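Local coordinates for protein shikimate kinase (Aquifex aeolicus, PDB 2PT5) that probably catalyses, as a shikimate kinase, the ATP-dependent phosphorylation of the 3-hydroxyl group of shikimate, a step on the route to chorismate and the aromatic amino acids, at residues Ile101-Glu104 / Val105-Glu108; Glu61-Lys64 / Asp65-Lys69; Val16-Leu19 / Leu20-Leu24. One frame throughout, in Å; residues are numbered along the deposited sequence.

Contact 1 (Ile101-Glu104 / Val105-Glu108); sequences IPFE and VFLE
Pro102 and Val105 make the tightest apolar contact at the start of helix 103-109: CG of the proline ring meets Val105 CG2 at 3.5 Å, closer than carbons usually come. Pro102 holds the N-cap position, and its carbonyl begins the helical bonding, with Phe106 N reaching Pro102 O at 3.1 Å in a nearly straight bond and Val105 N adding a weak one. The other methyl of the valine, CG1, stands anti to the backbone N (chi1 170°) and lies 4.0 Å from Ile101 CB, so the two branches of one residue pack on two successive residues of the approach to the helix. Ile101 also passes CD1 over the backbone of Phe106, 3.9 Å from its CA.

One turn on, Leu107 lays CD2 over a face of the Phe103 ring, 4.0 Å from the centroid and 27° off the ring normal, a CH-pi contact. The Phe103 and Phe106 rings meet rim to rim with planes 21° apart. Both rings also meet Phe130, edge-to-face in the case of Phe103, and Phe106 meets Phe8 as well, while Ile101 touches Cys10 of the predicted ATP site.

The solvent side is looser and polar. Glu104 and Glu108, both exposed, keep their carboxylates apart, OE2 of Glu104 lying 6.5 Å from OE1 of Glu108, and a backbone bond from Glu108 N to Glu104 O links them. The chemistry is therefore divided: hydrocarbon and aromatic contacts join the helix start to helix 127-137 and to neighbouring loops, whereas two acidic side chains, probably negatively charged, occupy its exposed flank.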
# COMPACT_ATOMS: atom_id res chain seq x y z
N ILE A 101 -6.47 -8.81 3.37
CA ILE A 101 -7.92 -8.92 3.51
C ILE A 101 -8.37 -9.95 2.47
O ILE A 101 -7.85 -9.99 1.35
CB ILE A 101 -8.67 -7.60 3.23
CG1 ILE A 101 -8.22 -7.01 1.90
CG2 ILE A 101 -8.47 -6.63 4.39
CD1 ILE A 101 -9.00 -5.77 1.48
N PRO A 102 -9.34 -10.81 2.83
CA PRO A 102 -9.87 -11.85 1.94
C PRO A 102 -10.69 -11.26 0.78
O PRO A 102 -11.14 -10.12 0.86
CB PRO A 102 -10.72 -12.70 2.88
CG PRO A 102 -11.21 -11.70 3.89
CD PRO A 102 -9.97 -10.88 4.16
N PHE A 103 -10.87 -12.05 -0.27
CA PHE A 103 -11.60 -11.57 -1.45
C PHE A 103 -12.97 -10.98 -1.13
O PHE A 103 -13.33 -9.95 -1.69
CB PHE A 103 -11.75 -12.69 -2.49
CG PHE A 103 -12.25 -12.22 -3.85
CD1 PHE A 103 -11.58 -11.21 -4.54
CD2 PHE A 103 -13.34 -12.84 -4.46
CE1 PHE A 103 -11.98 -10.83 -5.84
CE2 PHE A 103 -13.74 -12.47 -5.76
CZ PHE A 103 -13.06 -11.46 -6.44
N GLU A 104 -13.73 -11.61 -0.24
CA GLU A 104 -15.07 -11.10 0.08
C GLU A 104 -15.02 -9.70 0.71
O GLU A 104 -15.91 -8.88 0.46
CB GLU A 104 -15.84 -12.07 1.00
CG GLU A 104 -15.28 -12.21 2.41
CD GLU A 104 -14.30 -13.35 2.55
OE1 GLU A 104 -13.77 -13.83 1.52
OE2 GLU A 104 -14.05 -13.76 3.70
N VAL A 105 -13.99 -9.42 1.51
CA VAL A 105 -13.86 -8.10 2.14
C VAL A 105 -13.47 -7.07 1.08
O VAL A 105 -14.00 -5.96 1.04
CB VAL A 105 -12.79 -8.11 3.24
CG1 VAL A 105 -12.51 -6.69 3.71
CG2 VAL A 105 -13.27 -8.97 4.41
N PHE A 106 -12.53 -7.46 0.23
CA PHE A 106 -12.03 -6.64 -0.87
C PHE A 106 -13.21 -6.19 -1.72
O PHE A 106 -13.36 -5.01 -2.03
CB PHE A 106 -11.07 -7.49 -1.71
CG PHE A 106 -10.76 -6.93 -3.07
CD1 PHE A 106 -9.85 -5.88 -3.22
CD2 PHE A 106 -11.34 -7.48 -4.21
CE1 PHE A 106 -9.52 -5.40 -4.49
CE2 PHE A 106 -11.02 -7.01 -5.47
CZ PHE A 106 -10.10 -5.97 -5.61
N LEU A 107 -14.05 -7.15 -2.06
CA LEU A 107 -15.22 -6.91 -2.90
C LEU A 107 -16.19 -5.91 -2.28
O LEU A 107 -16.73 -5.06 -2.98
CB LEU A 107 -15.93 -8.24 -3.14
CG LEU A 107 -16.13 -8.74 -4.57
CD1 LEU A 107 -14.99 -8.32 -5.47
CD2 LEU A 107 -16.25 -10.26 -4.51
N GLU A 108 -16.40 -6.01 -0.98
CA GLU A 108 -17.33 -5.12 -0.30
C GLU A 108 -16.76 -3.75 0.06
O GLU A 108 -17.52 -2.80 0.24
CB GLU A 108 -17.92 -5.82 0.94
CG GLU A 108 -16.92 -6.30 1.96
CD GLU A 108 -17.43 -7.47 2.80
OE1 GLU A 108 -16.77 -7.83 3.80
OE2 GLU A 108 -18.49 -8.05 2.44

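Contact 2 (Glu61-Lys64 / Asp65-Lys69); sequences EVLK and DLSEK
Leu63 O receives two bonds from Ser67 where helix 52-66 ends: the backbone N donates at 3.0 Å and the hydroxyl OG at 2.8 Å. The hydroxyl comes from above the carbonyl plane, 40° out of it, whereas the amide lies closer to the plane. With OG anti to its own carbonyl carbon (chi1 -61°), Ser67 turns the hydroxyl back along the helix toward this oxygen.

On the preceding residues the first shell is apolar on one flank and acidic on the next. Val62 and Leu66 run alongside each other in the same direction, and their CG1 and CD1 methyls touch at 3.8 Å; Leu66 N also bonds to Val62 O. On the neighbouring flank, Glu61 OE1 and Asp65 OD1 approach to 4.0 Å with carboxylate planes 74° apart, a pairing of like charges beside the straight backbone bond from Asp65 N to Glu61 O.

The next shell is consistent with these positions. Arg38 of helix 31-39 forms a salt bridge with Glu61 and a long, weak ion pair with Asp65, while Val62 packs against the same helix. Ser67 OG is also hydrogen-bonded to Tyr4 OH, and Leu66 reaches Ile74 and Tyr29 on two strands of the sheet. From the last helical residue, a type I beta turn, Leu66 to Lys69, leads the chain away, and Lys69 O bonds to Arg2 NE.

The crowding of two acids is thus probably offset by the shared arginine, and the buried Ser67 hydroxyl has bonding partners in both the helix end and the central strand 2-6.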
# COMPACT_ATOMS: atom_id res chain seq x y z
N GLU A 61 9.36 6.68 -8.35
CA GLU A 61 10.31 7.76 -8.07
C GLU A 61 10.00 8.34 -6.70
O GLU A 61 10.89 8.55 -5.88
CB GLU A 61 10.20 8.87 -9.11
CG GLU A 61 10.92 10.16 -8.71
CD GLU A 61 10.62 11.35 -9.61
OE1 GLU A 61 11.05 12.47 -9.27
OE2 GLU A 61 9.96 11.16 -10.66
N VAL A 62 8.71 8.60 -6.47
CA VAL A 62 8.27 9.16 -5.21
C VAL A 62 8.60 8.22 -4.06
O VAL A 62 8.96 8.67 -2.96
CB VAL A 62 6.74 9.43 -5.23
CG1 VAL A 62 6.28 9.92 -3.88
CG2 VAL A 62 6.42 10.46 -6.31
N LEU A 63 8.49 6.92 -4.30
CA LEU A 63 8.78 5.93 -3.28
C LEU A 63 10.23 6.06 -2.86
O LEU A 63 10.54 6.12 -1.67
CB LEU A 63 8.53 4.52 -3.81
CG LEU A 63 8.93 3.39 -2.86
CD1 LEU A 63 8.09 3.48 -1.58
CD2 LEU A 63 8.72 2.04 -3.56
N LYS A 64 11.13 6.10 -3.85
CA LYS A 64 12.55 6.22 -3.57
C LYS A 64 12.88 7.50 -2.81
O LYS A 64 13.60 7.47 -1.81
CB LYS A 64 13.37 6.17 -4.87
CG LYS A 64 13.25 4.88 -5.65
CD LYS A 64 14.54 4.62 -6.42
CE LYS A 64 14.31 3.81 -7.69
NZ LYS A 64 13.53 4.57 -8.69
N ASP A 65 12.35 8.63 -3.28
CA ASP A 65 12.60 9.92 -2.62
C ASP A 65 12.17 9.88 -1.15
O ASP A 65 12.88 10.36 -0.26
CB ASP A 65 11.86 11.04 -3.36
CG ASP A 65 12.42 11.30 -4.75
OD1 ASP A 65 11.95 12.24 -5.42
OD2 ASP A 65 13.35 10.57 -5.17
N LEU A 66 10.99 9.32 -0.89
CA LEU A 66 10.46 9.20 0.47
C LEU A 66 11.37 8.29 1.31
O LEU A 66 11.53 8.48 2.52
CB LEU A 66 9.04 8.61 0.42
CG LEU A 66 7.81 9.53 0.34
CD1 LEU A 66 8.02 10.68 -0.63
CD2 LEU A 66 6.61 8.69 -0.08
N SER A 67 11.97 7.30 0.65
CA SER A 67 12.85 6.34 1.30
C SER A 67 14.23 6.89 1.66
O SER A 67 15.08 6.15 2.16
CB SER A 67 13.02 5.10 0.42
OG SER A 67 11.77 4.47 0.21
N GLU A 68 14.46 8.17 1.39
CA GLU A 68 15.74 8.76 1.76
C GLU A 68 15.71 8.93 3.27
O GLU A 68 16.74 8.86 3.94
CB GLU A 68 15.94 10.11 1.06
CG GLU A 68 16.34 9.97 -0.40
CD GLU A 68 17.65 9.22 -0.58
OE1 GLU A 68 18.71 9.80 -0.27
OE2 GLU A 68 17.63 8.05 -1.03
N LYS A 69 14.50 9.12 3.81
CA LYS A 69 14.32 9.26 5.25
C LYS A 69 14.64 7.91 5.87
O LYS A 69 14.25 6.87 5.33
CB LYS A 69 12.87 9.63 5.58
CG LYS A 69 12.35 10.87 4.86
CD LYS A 69 10.83 10.99 5.02
CE LYS A 69 10.24 12.02 4.06
NZ LYS A 69 10.66 13.41 4.41

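Contact 3 (Val16-Leu19 / Leu20-Leu24); sequences VGSL and LSRSL
Val16-Leu19 and Leu20-Leu24 are consecutive turns of helix 13-24, which begins within the P-loop (Walker A) motif in the nucleoside monophosphate kinase fold of P-loop kinases. Regular i to i+4 bonds define the backbone, Leu20 N to Val16 O and Ser21 N to Gly17 O both measuring 2.8 Å. The next carbonyl, Ser18 O, is more heavily used: Arg22 N bonds to it at 3.0 Å and Ser21 OG at 3.1 Å, both from the same face of its plane.

Among the side chains, Arg22 turns back on the helix through a bend at chi3 (-94°) and presents its NE and NH2 side to Ser18. That serine carries OG anti to its backbone N (chi1 174°), where NE and NH2 reach it at the guanidinium edge, a little under 20° out of plane. An alanine at Ser18 is likely to leave both nitrogens without this acceptor and the guanidinium freer to swing. Leu19 covers one guanidinium face with CD2 and touches Pro150 and Val154 on its own account, whereas Leu20 packs on Ile3 of strand 2-6. The two bonds to Ser18 OG are nearly equal in length, 3.2 Å from Arg22 NE and 3.1 Å from Arg22 NH2.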
# COMPACT_ATOMS: atom_id res chain seq x y z
N VAL A 16 -3.94 2.62 9.19
CA VAL A 16 -3.02 1.87 10.02
C VAL A 16 -1.64 2.55 10.02
O VAL A 16 -0.96 2.60 11.04
CB VAL A 16 -2.89 0.42 9.51
CG1 VAL A 16 -1.69 -0.27 10.14
CG2 VAL A 16 -4.19 -0.35 9.83
N GLY A 17 -1.25 3.08 8.86
CA GLY A 17 0.03 3.75 8.74
C GLY A 17 0.16 4.94 9.67
O GLY A 17 1.19 5.12 10.33
N SER A 18 -0.88 5.76 9.73
CA SER A 18 -0.88 6.93 10.61
C SER A 18 -0.78 6.51 12.08
O SER A 18 0.04 7.03 12.83
CB SER A 18 -2.15 7.76 10.40
OG SER A 18 -2.22 8.83 11.34
N LEU A 19 -1.64 5.57 12.48
CA LEU A 19 -1.65 5.06 13.85
C LEU A 19 -0.27 4.48 14.19
O LEU A 19 0.29 4.72 15.26
CB LEU A 19 -2.72 3.97 14.01
CG LEU A 19 -4.21 4.36 14.02
CD1 LEU A 19 -5.06 3.10 13.98
CD2 LEU A 19 -4.54 5.16 15.28
N LEU A 20 0.27 3.72 13.26
CA LEU A 20 1.57 3.11 13.45
C LEU A 20 2.65 4.18 13.64
O LEU A 20 3.43 4.12 14.60
CB LEU A 20 1.92 2.23 12.25
CG LEU A 20 3.17 1.36 12.35
CD1 LEU A 20 3.08 0.43 13.55
CD2 LEU A 20 3.32 0.56 11.06
N SER A 21 2.70 5.16 12.74
CA SER A 21 3.73 6.19 12.82
C SER A 21 3.62 6.97 14.12
O SER A 21 4.62 7.46 14.65
CB SER A 21 3.62 7.15 11.63
OG SER A 21 2.72 8.21 11.90
N ARG A 22 2.41 7.08 14.63
CA ARG A 22 2.18 7.80 15.87
C ARG A 22 2.68 7.04 17.10
O ARG A 22 3.16 7.64 18.05
CB ARG A 22 0.70 8.15 16.01
CG ARG A 22 0.34 9.39 15.22
CD ARG A 22 -1.08 9.84 15.49
NE ARG A 22 -2.02 9.29 14.52
CZ ARG A 22 -3.34 9.32 14.68
NH1 ARG A 22 -3.86 9.85 15.79
NH2 ARG A 22 -4.14 8.83 13.73
N SER A 23 2.57 5.71 17.07
CA SER A 23 3.02 4.89 18.18
C SER A 23 4.54 4.68 18.16
O SER A 23 5.12 4.27 19.16
CB SER A 23 2.35 3.52 18.14
OG SER A 23 2.83 2.79 17.03
N LEU A 24 5.16 4.94 17.02
CA LEU A 24 6.61 4.77 16.88
C LEU A 24 7.31 6.12 16.82
O LEU A 24 8.53 6.18 16.74
CB LEU A 24 6.94 3.97 15.61
CG LEU A 24 6.39 2.53 15.54
CD1 LEU A 24 6.66 1.94 14.16
CD2 LEU A 24 7.05 1.68 16.64

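How the contacts relate
All three contacts are local, each lying within or at an end of a single helix, and none touches another. Each mixes buried and exposed residues, so core and surface divide within a contact. Contact 1 and contact 2 sit on opposite sides of the chain's centre, with centres about 30 Å apart; contact 3 comes to about 9 Å of contact 1 and about 11 Å of contact 2 between nearest atoms. Contacts 2 and 3 both reach strand 2-6, through Tyr4 and Ile3, from different helices. Aromatic and aliphatic packing dominates at the helix start of contact 1. Contacts 2 and 3 share a carbonyl accepting two hydrogen bonds, but paired acids mark contact 2 and an arginine-serine grip contact 3.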